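Local coordinates for phosphoglycerol transferase GacH (Streptococcus pyogenes MGAS5005, PDB 6DGM), which probably transfers glycerol phosphate onto the rhamnose polysaccharide of group A Streptococcus, this chain being the metal-binding sulfatase-like domain of a longer membrane protein, at residues A[3-6]-A[7-11]; A[32-36]-A[37-41]; A[63-66]-A[67-70]; A[178-181]-A[182-186]; A[275-278]-A[279-282]. All coordinates share one frame; numbering follows the deposited sequence.

Interaction 1 of 5, residues A[3-6]-A[7-11]; sequences MEKP and TNYSQ
Proline P6 overlaps Y9 at the root of the tyrosine side chain: the ring atom P6 CD lies 4.1 Å from Y9 CB. From the preceding residue, K5 reaches the same methylene, with K5 CG 3.9 Å from Y9 CB, and the two side chains cross at about a right angle. Between the two segments, the side chain of Y9 packs through CB. The aromatic ring is carried onward because CG stands anti to the backbone N (chi1 -179°), and its OH end is held by D364 and the backbone N of K369, with the rings of Y363 and Y371 close by.

N8 turns its amide oxygen back beside the proline, N8 OD1 being 3.6 Å from P6 CB. This is a contact of van der Waals kind; the polar partners of that amide lie on helix 349-365, where ND2 bonds N356 and OD1 bonds N360.

One backbone hydrogen bond closes the loop, from Y9 N to P6 O at 3.0 Å. It is nearly straight at hydrogen (165°), yet the donor stands well above the carbonyl plane (64° out of it). By contrast P6 O and N8 N, 3.1 Å apart, make a poor angle and are not bonded.

The bond closes a beta turn from P6 to Y9, and the backbone angles of T7 and N8 make it type I. It delivers the chain to S10, the N-cap of helix 11-29, whose OG bonds the backbone N of T13.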
loop_
_atom_site.group_PDB
_atom_site.type_symbol
_atom_site.label_atom_id
_atom_site.label_comp_id
_atom_site.label_asym_id
_atom_site.label_seq_id
_atom_site.Cartn_x
_atom_site.Cartn_y
_atom_site.Cartn_z
ATOM N N MET A 3 2.669 -7.815 -20.469
ATOM C CA MET A 3 1.925 -6.590 -20.695
ATOM C C MET A 3 1.751 -6.387 -22.190
ATOM O O MET A 3 2.660 -6.684 -22.964
ATOM C CB MET A 3 2.681 -5.392 -20.110
ATOM C CG MET A 3 1.882 -4.129 -20.196
ATOM S SD MET A 3 2.785 -2.737 -19.488
ATOM C CE MET A 3 1.594 -1.438 -19.827
ATOM N N GLU A 4 0.573 -5.910 -22.579
ATOM C CA GLU A 4 0.327 -5.528 -23.963
ATOM C C GLU A 4 1.112 -4.273 -24.314
ATOM O O GLU A 4 1.165 -3.317 -23.536
ATOM C CB GLU A 4 -1.161 -5.247 -24.143
ATOM C CG GLU A 4 -1.565 -4.888 -25.561
ATOM C CD GLU A 4 -3.071 -4.713 -25.710
ATOM O OE1 GLU A 4 -3.744 -4.397 -24.707
ATOM O OE2 GLU A 4 -3.588 -4.901 -26.830
ATOM N N LYS A 5 1.722 -4.281 -25.497
ATOM C CA LYS A 5 2.452 -3.109 -25.978
ATOM C C LYS A 5 1.442 -2.062 -26.427
ATOM O O LYS A 5 0.611 -2.362 -27.291
ATOM C CB LYS A 5 3.354 -3.488 -27.154
ATOM C CG LYS A 5 4.056 -2.298 -27.813
ATOM C CD LYS A 5 4.579 -2.627 -29.201
ATOM C CE LYS A 5 5.843 -3.454 -29.161
ATOM N NZ LYS A 5 6.329 -3.753 -30.556
ATOM N N PRO A 6 1.474 -0.838 -25.895
ATOM C CA PRO A 6 0.577 0.200 -26.412
ATOM C C PRO A 6 0.786 0.398 -27.909
ATOM O O PRO A 6 1.908 0.325 -28.421
ATOM C CB PRO A 6 0.980 1.449 -25.619
ATOM C CG PRO A 6 1.575 0.911 -24.359
ATOM C CD PRO A 6 2.288 -0.346 -24.763
ATOM N N THR A 7 -0.313 0.654 -28.617
ATOM C CA THR A 7 -0.229 0.753 -30.065
ATOM C C THR A 7 0.653 1.915 -30.509
ATOM O O THR A 7 1.227 1.866 -31.598
ATOM C CB THR A 7 -1.623 0.857 -30.687
ATOM O OG1 THR A 7 -2.312 1.992 -30.157
ATOM C CG2 THR A 7 -2.424 -0.399 -30.394
ATOM N N ASN A 8 0.794 2.950 -29.680
ATOM C CA ASN A 8 1.616 4.105 -30.021
ATOM C C ASN A 8 2.978 4.096 -29.330
ATOM O O ASN A 8 3.673 5.118 -29.336
ATOM C CB ASN A 8 0.870 5.401 -29.690
ATOM C CG ASN A 8 0.572 5.545 -28.208
ATOM O OD1 ASN A 8 0.533 4.557 -27.462
ATOM N ND2 ASN A 8 0.360 6.781 -27.772
ATOM N N TYR A 9 3.385 2.965 -28.759
ATOM C CA TYR A 9 4.697 2.880 -28.133
ATOM C C TYR A 9 5.803 3.055 -29.161
ATOM O O TYR A 9 5.816 2.406 -30.210
ATOM C CB TYR A 9 4.847 1.534 -27.429
ATOM C CG TYR A 9 6.180 1.362 -26.721
ATOM C CD1 TYR A 9 6.441 2.021 -25.529
ATOM C CD2 TYR A 9 7.158 0.534 -27.245
ATOM C CE1 TYR A 9 7.652 1.862 -24.884
ATOM C CE2 TYR A 9 8.362 0.358 -26.611
ATOM C CZ TYR A 9 8.612 1.023 -25.427
ATOM O OH TYR A 9 9.818 0.817 -24.795
ATOM N N SER A 10 6.757 3.924 -28.828
ATOM C CA SER A 10 7.848 4.286 -29.712
ATOM C C SER A 10 8.745 5.238 -28.944
ATOM O O SER A 10 8.348 5.803 -27.914
ATOM C CB SER A 10 7.353 4.981 -30.982
ATOM O OG SER A 10 6.907 6.288 -30.686
ATOM N N GLN A 11 9.962 5.414 -29.466
ATOM C CA GLN A 11 10.888 6.385 -28.894
ATOM C C GLN A 11 10.278 7.783 -28.885
ATOM O O GLN A 11 10.411 8.518 -27.898
ATOM C CB GLN A 11 12.198 6.353 -29.693
ATOM C CG GLN A 11 13.390 6.961 -28.979
ATOM C CD GLN A 11 14.699 6.793 -29.744
ATOM O OE1 GLN A 11 14.837 5.907 -30.584
ATOM N NE2 GLN A 11 15.666 7.651 -29.451
#

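Interaction 2 of 5, residues A[32-36]-A[37-41]; sequences RKNNI and ADQTV
The flat amide of N35 and the carboxylate of D38 lie side by side and point the same way, their planes 70° apart. At the edge of the amide, N35 ND2 donates to D38 OD2 at 2.9 Å, with the acceptor close to the amide plane; seen from the carboxylate, the same donor comes from above the plane. A water joins the pair at the backbone end: it accepts from N35 N and donates to D38 OD2, with the water oxygen 2.6 Å from that carboxylate atom. D38 OD2 therefore takes two donors.

A second flat group, the peptide carbonyl of N35, is gripped on both faces. Q39 NE2 reaches N35 O at 3.1 Å from one side (164° at hydrogen), and D38 N reaches N35 O at 3.0 Å from the other. A bend at chi2 of Q39 (-80°) folds its amide back onto the chain and lays NE2 3.8 Å from N34 CB. The following carbonyl is bonded as well, Q39 N to I36 O at 3.0 Å, while the side-chain amide of N34 bonds the backbone O of T322, beside the calcium ligand D323.

Two successive bonds from N-H to the carbonyl three residues back are the signature of a 3-10 turn. Here it leads, through Q39, into strand 40-46, an inner strand of the mixed sheet in this alkaline phosphatase-like fold.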
loop_
_atom_site.group_PDB
_atom_site.type_symbol
_atom_site.label_atom_id
_atom_site.label_comp_id
_atom_site.label_asym_id
_atom_site.label_seq_id
_atom_site.Cartn_x
_atom_site.Cartn_y
_atom_site.Cartn_z
ATOM N N ARG A 32 4.834 23.117 -4.061
ATOM C CA ARG A 32 5.215 22.056 -3.136
ATOM C C ARG A 32 6.430 22.552 -2.363
ATOM O O ARG A 32 7.475 22.818 -2.964
ATOM C CB ARG A 32 5.576 20.782 -3.896
ATOM C CG ARG A 32 4.433 20.134 -4.698
ATOM C CD ARG A 32 3.428 19.503 -3.792
ATOM N NE ARG A 32 2.290 18.905 -4.500
ATOM C CZ ARG A 32 2.175 17.621 -4.819
ATOM N NH1 ARG A 32 3.139 16.744 -4.516
ATOM N NH2 ARG A 32 1.073 17.195 -5.436
ATOM N N LYS A 33 6.296 22.675 -1.039
ATOM C CA LYS A 33 7.358 23.281 -0.241
ATOM C C LYS A 33 8.413 22.288 0.240
ATOM O O LYS A 33 9.548 22.691 0.520
ATOM C CB LYS A 33 6.784 23.940 1.020
ATOM C CG LYS A 33 5.819 25.084 0.789
ATOM C CD LYS A 33 5.360 25.638 2.138
ATOM C CE LYS A 33 4.315 26.735 2.004
ATOM N NZ LYS A 33 3.792 27.142 3.350
ATOM N N ASN A 34 8.068 21.013 0.361
ATOM C CA ASN A 34 8.869 20.055 1.111
ATOM C C ASN A 34 9.598 19.092 0.184
ATOM O O ASN A 34 9.322 19.012 -1.017
ATOM C CB ASN A 34 7.982 19.286 2.098
ATOM C CG ASN A 34 7.347 20.196 3.135
ATOM O OD1 ASN A 34 7.931 21.203 3.522
ATOM N ND2 ASN A 34 6.145 19.848 3.581
ATOM N N ASN A 35 10.547 18.367 0.775
ATOM C CA ASN A 35 11.330 17.344 0.096
ATOM C C ASN A 35 10.989 15.990 0.694
ATOM O O ASN A 35 11.018 15.824 1.917
ATOM C CB ASN A 35 12.822 17.573 0.320
ATOM C CG ASN A 35 13.265 18.950 -0.094
ATOM O OD1 ASN A 35 12.981 19.398 -1.199
ATOM N ND2 ASN A 35 13.961 19.641 0.806
ATOM N N ILE A 36 10.701 15.011 -0.167
ATOM C CA ILE A 36 10.312 13.688 0.315
ATOM C C ILE A 36 11.413 13.083 1.182
ATOM O O ILE A 36 11.134 12.444 2.203
ATOM C CB ILE A 36 9.943 12.792 -0.875
ATOM C CG1 ILE A 36 9.231 11.525 -0.394
ATOM C CG2 ILE A 36 11.179 12.448 -1.680
ATOM C CD1 ILE A 36 7.925 11.816 0.316
ATOM N N ALA A 37 12.677 13.322 0.819
ATOM C CA ALA A 37 13.814 12.773 1.544
ATOM C C ALA A 37 14.016 13.406 2.917
ATOM O O ALA A 37 14.880 12.940 3.667
ATOM C CB ALA A 37 15.089 12.942 0.715
ATOM N N ASP A 38 13.248 14.438 3.265
ATOM C CA ASP A 38 13.248 14.991 4.614
ATOM C C ASP A 38 12.236 14.308 5.527
ATOM O O ASP A 38 12.171 14.631 6.713
ATOM C CB ASP A 38 12.934 16.491 4.593
ATOM C CG ASP A 38 14.015 17.316 3.943
ATOM O OD1 ASP A 38 15.194 16.896 3.932
ATOM O OD2 ASP A 38 13.675 18.412 3.469
ATOM N N GLN A 39 11.436 13.395 4.998
ATOM C CA GLN A 39 10.411 12.701 5.752
ATOM C C GLN A 39 10.840 11.250 5.930
ATOM O O GLN A 39 11.312 10.610 4.980
ATOM C CB GLN A 39 9.077 12.640 4.981
ATOM C CG GLN A 39 8.835 13.725 3.967
ATOM C CD GLN A 39 8.362 15.008 4.595
ATOM O OE1 GLN A 39 7.628 14.996 5.584
ATOM N NE2 GLN A 39 8.779 16.132 4.022
ATOM N N THR A 40 10.628 10.711 7.122
ATOM C CA THR A 40 10.644 9.265 7.307
ATOM C C THR A 40 9.257 8.732 6.978
ATOM O O THR A 40 8.245 9.304 7.388
ATOM C CB THR A 40 11.071 8.913 8.725
ATOM O OG1 THR A 40 12.500 9.063 8.802
ATOM C CG2 THR A 40 10.668 7.491 9.127
ATOM N N VAL A 41 9.218 7.682 6.183
ATOM C CA VAL A 41 7.985 7.180 5.595
ATOM C C VAL A 41 7.869 5.699 5.914
ATOM O O VAL A 41 8.842 4.947 5.759
ATOM C CB VAL A 41 7.951 7.429 4.074
ATOM C CG1 VAL A 41 6.804 6.678 3.469
ATOM C CG2 VAL A 41 7.845 8.946 3.802
HETATM O O HOH W 1 11.243 19.218 3.635
#

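Interaction 3 of 5, residues A[63-66]-A[67-70]; sequences DVLP and NIKA
An Asx turn leads into helix 66-74, and a salt bridge from the first helical turn fastens it. In the turn, D63 OD1 accepts from the backbone N of L65 at 3.0 Å. The same oxygen takes the ammonium of K69, D63 OD1 to K69 NZ being 2.7 Å. The two donors arrive from opposite faces of the carboxylate, each a little over 40° out of its plane, so the oxygen is clamped between loop backbone and helix side chain.

K69 bends at chi3 (-79°) and again at chi4, which folds the long chain back past the start of the helix, so that NZ comes to D63 from the opposite direction, over one face of the carboxylate. In the backbone, K69 N bonds L65 O at 2.9 Å and A70 N bonds P66 O at 3.1 Å, the first i to i+4 links of the helix. On the buried flank, L65 CD2 and I68 CD1 touch at 4.1 Å.

The N-H groups of N67 and I68 are taken by the carboxylate of D246, from helix 229-257, and D51 adds a long, weak ion pair to K69. With a positive partner and a peptide donor on one oxygen, D63 is probably held in its ionised form.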
loop_
_atom_site.group_PDB
_atom_site.type_symbol
_atom_site.label_atom_id
_atom_site.label_comp_id
_atom_site.label_asym_id
_atom_site.label_seq_id
_atom_site.Cartn_x
_atom_site.Cartn_y
_atom_site.Cartn_z
ATOM N N ASP A 63 -18.279 -1.767 17.537
ATOM C CA ASP A 63 -17.337 -1.226 16.569
ATOM C C ASP A 63 -15.954 -1.750 16.921
ATOM O O ASP A 63 -15.497 -1.586 18.059
ATOM C CB ASP A 63 -17.373 0.295 16.659
ATOM C CG ASP A 63 -16.577 0.970 15.573
ATOM O OD1 ASP A 63 -15.862 0.292 14.802
ATOM O OD2 ASP A 63 -16.675 2.206 15.482
ATOM N N VAL A 64 -15.293 -2.406 15.963
ATOM C CA VAL A 64 -13.975 -2.985 16.218
ATOM C C VAL A 64 -12.852 -2.173 15.598
ATOM O O VAL A 64 -11.680 -2.527 15.764
ATOM C CB VAL A 64 -13.890 -4.471 15.802
ATOM C CG1 VAL A 64 -14.878 -5.289 16.642
ATOM C CG2 VAL A 64 -14.138 -4.651 14.309
ATOM N N LEU A 65 -13.176 -1.100 14.884
ATOM C CA LEU A 65 -12.160 -0.191 14.368
ATOM C C LEU A 65 -12.435 1.242 14.816
ATOM O O LEU A 65 -12.299 2.170 14.012
ATOM C CB LEU A 65 -12.114 -0.271 12.842
ATOM C CG LEU A 65 -11.636 -1.602 12.257
ATOM C CD1 LEU A 65 -11.608 -1.501 10.734
ATOM C CD2 LEU A 65 -10.266 -1.998 12.760
ATOM N N PRO A 66 -12.813 1.489 16.080
ATOM C CA PRO A 66 -13.131 2.883 16.449
ATOM C C PRO A 66 -11.946 3.827 16.360
ATOM O O PRO A 66 -12.107 4.962 15.890
ATOM C CB PRO A 66 -13.671 2.762 17.883
ATOM C CG PRO A 66 -13.026 1.522 18.406
ATOM C CD PRO A 66 -12.953 0.576 17.234
ATOM N N ASN A 67 -10.751 3.385 16.765
ATOM C CA ASN A 67 -9.590 4.267 16.698
ATOM C C ASN A 67 -9.161 4.508 15.256
ATOM O O ASN A 67 -8.785 5.625 14.891
ATOM C CB ASN A 67 -8.428 3.695 17.505
ATOM C CG ASN A 67 -8.739 3.614 18.985
ATOM O OD1 ASN A 67 -8.984 4.628 19.636
ATOM N ND2 ASN A 67 -8.750 2.410 19.519
ATOM N N ILE A 68 -9.208 3.475 14.422
ATOM C CA ILE A 68 -8.816 3.663 13.031
ATOM C C ILE A 68 -9.829 4.532 12.306
ATOM O O ILE A 68 -9.456 5.376 11.476
ATOM C CB ILE A 68 -8.556 2.301 12.366
ATOM C CG1 ILE A 68 -7.198 1.760 12.850
ATOM C CG2 ILE A 68 -8.552 2.444 10.834
ATOM C CD1 ILE A 68 -6.913 0.322 12.463
ATOM N N LYS A 69 -11.111 4.420 12.655
ATOM C CA LYS A 69 -12.092 5.303 12.039
ATOM C C LYS A 69 -11.844 6.749 12.436
ATOM O O LYS A 69 -11.988 7.659 11.609
ATOM C CB LYS A 69 -13.508 4.879 12.387
ATOM C CG LYS A 69 -13.922 3.595 11.666
ATOM C CD LYS A 69 -15.429 3.506 11.516
ATOM C CE LYS A 69 -16.103 3.043 12.788
ATOM N NZ LYS A 69 -16.658 1.659 12.626
ATOM N N ALA A 70 -11.447 6.976 13.688
ATOM C CA ALA A 70 -11.143 8.327 14.132
ATOM C C ALA A 70 -9.908 8.868 13.423
ATOM O O ALA A 70 -9.843 10.059 13.096
ATOM C CB ALA A 70 -10.930 8.328 15.637
#

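Interaction 4 of 5, residues A[178-181]-A[182-186]; sequences LLTS and DKTVY
The chain passes from the weakly bonded strand 179-180 into helix 182-192 at S181, whose carbonyl takes the first i to i+4 bond: V185 N to S181 O is 3.3 Å, long but fairly straight (161°). S181 occupies the N-cap position. Its hydroxyl sits between the backbone N and the carbonyl carbon (chi1 66°), a setting that turns OG inward over the first helical turn. There S181 OG and T184 OG1 form a hydrogen bond of 2.9 Å in which either may be the donor. Both hydroxyls also bond the backbone of E174, S181 to its O and T184 to its N, so the buried pair is tied to the neighbouring hairpin as well as to each other.

One residue before the N-cap, methyl T180 CG2 lies 3.9 Å from T184 CB and equally near its methyl, the two threonine side chains crossing at about a right angle. A water bridges the other flank, donating to T180 O at 2.9 Å and to D182 OD1 at 2.7 Å. The second carboxylate oxygen of D182 bonds T245 on helix 229-257. At the first helical residue, this carboxylate is probably favoured by the positive end of the helix dipole.

With S181 at the N-cap position and its hydroxyl bonded to that of T184, this is a strand-to-helix junction after a hairpin, with the D182 side chain about 7 Å from that of the manganese ligand E47.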
loop_
_atom_site.group_PDB
_atom_site.type_symbol
_atom_site.label_atom_id
_atom_site.label_comp_id
_atom_site.label_asym_id
_atom_site.label_seq_id
_atom_site.Cartn_x
_atom_site.Cartn_y
_atom_site.Cartn_z
ATOM N N LEU A 178 -3.066 -16.790 16.447
ATOM C CA LEU A 178 -2.091 -17.830 16.150
ATOM C C LEU A 178 -0.750 -17.290 15.658
ATOM O O LEU A 178 0.245 -18.031 15.685
ATOM C CB LEU A 178 -2.654 -18.755 15.075
ATOM C CG LEU A 178 -3.916 -19.511 15.474
ATOM C CD1 LEU A 178 -4.471 -20.235 14.283
ATOM C CD2 LEU A 178 -3.598 -20.468 16.610
ATOM N N LEU A 179 -0.694 -16.035 15.218
ATOM C CA LEU A 179 0.450 -15.495 14.492
ATOM C C LEU A 179 1.023 -14.285 15.227
ATOM O O LEU A 179 0.486 -13.832 16.242
ATOM C CB LEU A 179 0.043 -15.174 13.049
ATOM C CG LEU A 179 -0.569 -16.362 12.291
ATOM C CD1 LEU A 179 -1.259 -15.902 11.036
ATOM C CD2 LEU A 179 0.510 -17.389 11.964
ATOM N N THR A 180 2.124 -13.763 14.690
ATOM C CA THR A 180 2.855 -12.687 15.348
ATOM C C THR A 180 1.971 -11.453 15.485
ATOM O O THR A 180 1.346 -11.007 14.519
ATOM C CB THR A 180 4.083 -12.297 14.529
ATOM O OG1 THR A 180 4.996 -13.386 14.409
ATOM C CG2 THR A 180 4.817 -11.143 15.187
ATOM N N SER A 181 1.936 -10.887 16.688
ATOM C CA SER A 181 1.046 -9.759 16.924
ATOM C C SER A 181 1.482 -8.498 16.171
ATOM O O SER A 181 2.670 -8.255 15.918
ATOM C CB SER A 181 1.000 -9.414 18.412
ATOM O OG SER A 181 2.251 -8.942 18.883
ATOM N N ASP A 182 0.491 -7.663 15.861
ATOM C CA ASP A 182 0.791 -6.330 15.339
ATOM C C ASP A 182 1.553 -5.498 16.370
ATOM O O ASP A 182 2.408 -4.693 15.998
ATOM C CB ASP A 182 -0.496 -5.615 14.923
ATOM C CG ASP A 182 -1.103 -6.177 13.654
ATOM O OD1 ASP A 182 -0.474 -7.007 12.967
ATOM O OD2 ASP A 182 -2.232 -5.765 13.328
ATOM N N LYS A 183 1.282 -5.699 17.668
ATOM C CA LYS A 183 2.063 -5.000 18.690
ATOM C C LYS A 183 3.551 -5.279 18.513
ATOM O O LYS A 183 4.378 -4.360 18.585
ATOM C CB LYS A 183 1.598 -5.412 20.086
ATOM C CG LYS A 183 2.386 -4.798 21.235
ATOM C CD LYS A 183 1.783 -5.254 22.560
ATOM C CE LYS A 183 2.490 -4.622 23.734
ATOM N NZ LYS A 183 1.817 -5.014 25.018
ATOM N N THR A 184 3.915 -6.549 18.286
ATOM C CA THR A 184 5.312 -6.886 18.050
ATOM C C THR A 184 5.856 -6.106 16.864
ATOM O O THR A 184 6.950 -5.524 16.934
ATOM C CB THR A 184 5.466 -8.381 17.797
ATOM O OG1 THR A 184 5.135 -9.111 18.984
ATOM C CG2 THR A 184 6.890 -8.723 17.411
ATOM N N VAL A 185 5.108 -6.100 15.753
ATOM C CA VAL A 185 5.574 -5.386 14.563
ATOM C C VAL A 185 5.766 -3.902 14.867
ATOM O O VAL A 185 6.824 -3.312 14.577
ATOM C CB VAL A 185 4.606 -5.617 13.393
ATOM C CG1 VAL A 185 4.992 -4.761 12.209
ATOM C CG2 VAL A 185 4.601 -7.101 13.010
ATOM N N TYR A 186 4.747 -3.272 15.462
ATOM C CA TYR A 186 4.814 -1.839 15.728
ATOM C C TYR A 186 5.978 -1.501 16.648
ATOM O O TYR A 186 6.691 -0.516 16.419
ATOM C CB TYR A 186 3.498 -1.374 16.350
ATOM C CG TYR A 186 2.283 -1.404 15.441
ATOM C CD1 TYR A 186 2.400 -1.196 14.080
ATOM C CD2 TYR A 186 1.018 -1.631 15.954
ATOM C CE1 TYR A 186 1.289 -1.217 13.262
ATOM C CE2 TYR A 186 -0.087 -1.644 15.151
ATOM C CZ TYR A 186 0.055 -1.428 13.799
ATOM O OH TYR A 186 -1.057 -1.431 12.993
HETATM O O HOH W 2 1.484 -8.799 12.648
#

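Interaction 5 of 5, residues A[275-278]-A[279-282]; sequences LYPD and SAFN
A short 3-10 turn in the loop between strands 263-269 and 290-297 brings Y276 against F281 as an offset edge-to-face aromatic pair. The edge of F281 is directed at the face of Y276, with ring centroids 5.8 Å apart and planes at 64°. At close quarters F281 CZ touches the base of the tyrosine, 3.9 Å from Y276 CB. A280 fills in beside it, its methyl carbon CB standing 4.0 Å from Y276 CB. The tyrosine ring also carries a neighbour in sequence: methyl L275 CD1 sits over the centre of one face, 3.5 Å above the plane.

Two backbone bonds wind the turn. A280 N donates to P277 O at 2.9 Å, and F281 N to D278 O at 3.1 Å; both donors stand about 50° out of the carbonyl plane, off the lone pairs. The same loop starts from D270 and H271, which bind manganese, so this turn belongs to a segment rooted at the metal site of the alkaline phosphatase-like fold, although the side chain of Y276 is itself about 13 Å from the ion.

Carbonyl oxygen D278 O meets the F281 ring at its edge, near the ring plane, 3.5 Å from F281 CD2. F281 CG is set anti to its own carbonyl carbon (chi1 -55°), which swings the ring back along the turn toward Y276. S279 OG lies against P277 CG, a contact with the ring carbons of the proline. D278 OD1 forms a salt bridge with K288 NZ.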
loop_
_atom_site.group_PDB
_atom_site.type_symbol
_atom_site.label_atom_id
_atom_site.label_comp_id
_atom_site.label_asym_id
_atom_site.label_seq_id
_atom_site.Cartn_x
_atom_site.Cartn_y
_atom_site.Cartn_z
ATOM N N LEU A 275 -13.277 -14.860 4.318
ATOM C CA LEU A 275 -14.224 -15.575 5.154
ATOM C C LEU A 275 -15.678 -15.327 4.806
ATOM O O LEU A 275 -16.538 -16.037 5.338
ATOM C CB LEU A 275 -14.016 -15.240 6.641
ATOM C CG LEU A 275 -14.142 -13.765 7.052
ATOM C CD1 LEU A 275 -15.575 -13.327 7.269
ATOM C CD2 LEU A 275 -13.298 -13.517 8.303
ATOM N N TYR A 276 -15.976 -14.360 3.920
ATOM C CA TYR A 276 -17.361 -14.042 3.624
ATOM C C TYR A 276 -17.830 -14.812 2.394
ATOM O O TYR A 276 -17.099 -14.899 1.404
ATOM C CB TYR A 276 -17.498 -12.560 3.289
ATOM C CG TYR A 276 -17.038 -11.568 4.329
ATOM C CD1 TYR A 276 -17.867 -11.231 5.394
ATOM C CD2 TYR A 276 -15.801 -10.936 4.232
ATOM C CE1 TYR A 276 -17.482 -10.309 6.334
ATOM C CE2 TYR A 276 -15.394 -10.002 5.182
ATOM C CZ TYR A 276 -16.243 -9.698 6.240
ATOM O OH TYR A 276 -15.853 -8.755 7.177
ATOM N N PRO A 277 -19.048 -15.342 2.418
ATOM C CA PRO A 277 -19.674 -15.800 1.173
ATOM C C PRO A 277 -20.099 -14.606 0.333
ATOM O O PRO A 277 -20.302 -13.501 0.841
ATOM C CB PRO A 277 -20.886 -16.600 1.659
ATOM C CG PRO A 277 -21.251 -15.947 2.942
ATOM C CD PRO A 277 -19.952 -15.467 3.574
ATOM N N ASP A 278 -20.227 -14.830 -0.979
ATOM C CA ASP A 278 -20.622 -13.738 -1.863
ATOM C C ASP A 278 -21.953 -13.127 -1.442
ATOM O O ASP A 278 -22.175 -11.927 -1.645
ATOM C CB ASP A 278 -20.697 -14.203 -3.314
ATOM C CG ASP A 278 -19.332 -14.259 -3.994
ATOM O OD1 ASP A 278 -18.324 -13.821 -3.405
ATOM O OD2 ASP A 278 -19.293 -14.759 -5.141
ATOM N N SER A 279 -22.845 -13.924 -0.857
ATOM C CA SER A 279 -24.139 -13.404 -0.437
ATOM C C SER A 279 -23.993 -12.264 0.570
ATOM O O SER A 279 -24.889 -11.419 0.673
ATOM C CB SER A 279 -24.945 -14.531 0.199
ATOM O OG SER A 279 -24.352 -14.894 1.425
ATOM N N ALA A 280 -22.895 -12.243 1.327
ATOM C CA ALA A 280 -22.686 -11.213 2.342
ATOM C C ALA A 280 -22.747 -9.805 1.758
ATOM O O ALA A 280 -23.109 -8.862 2.464
ATOM C CB ALA A 280 -21.337 -11.404 3.034
ATOM N N PHE A 281 -22.393 -9.640 0.487
ATOM C CA PHE A 281 -22.282 -8.314 -0.112
ATOM C C PHE A 281 -23.582 -7.803 -0.728
ATOM O O PHE A 281 -23.634 -6.639 -1.139
ATOM C CB PHE A 281 -21.127 -8.324 -1.116
ATOM C CG PHE A 281 -19.832 -8.768 -0.509
ATOM C CD1 PHE A 281 -19.091 -7.909 0.285
ATOM C CD2 PHE A 281 -19.380 -10.073 -0.675
ATOM C CE1 PHE A 281 -17.920 -8.321 0.878
ATOM C CE2 PHE A 281 -18.195 -10.485 -0.088
ATOM C CZ PHE A 281 -17.472 -9.614 0.687
ATOM N N ASN A 282 -24.621 -8.633 -0.798
ATOM C CA ASN A 282 -25.977 -8.201 -1.139
ATOM C C ASN A 282 -26.084 -7.110 -2.195
ATOM O O ASN A 282 -26.494 -5.986 -1.890
ATOM C CB ASN A 282 -26.685 -7.699 0.138
ATOM C CG ASN A 282 -28.182 -7.472 -0.055
ATOM O OD1 ASN A 282 -28.798 -8.041 -0.957
ATOM N ND2 ASN A 282 -28.772 -6.640 0.801
#

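All five contacts are local and follow one another along the chain without touching. Interactions 3 and 4 come nearest, about 6 Å between nearest atoms, and both lean on helix 229-257, through D246 and T245. Interaction 5, about 8 Å from interaction 3 at nearest atoms, packs on that helix too. These three lie around the manganese and sn-glycerol-1-phosphate site without entering it: D182 of interaction 4 is about 11 Å from the metal. Interaction 2 lies near the calcium site, its N34 side chain about 8 Å from the ion and about 4 Å from that of the ligand D323. Interaction 1 is remote, its centre about 45 Å from that of interaction 3.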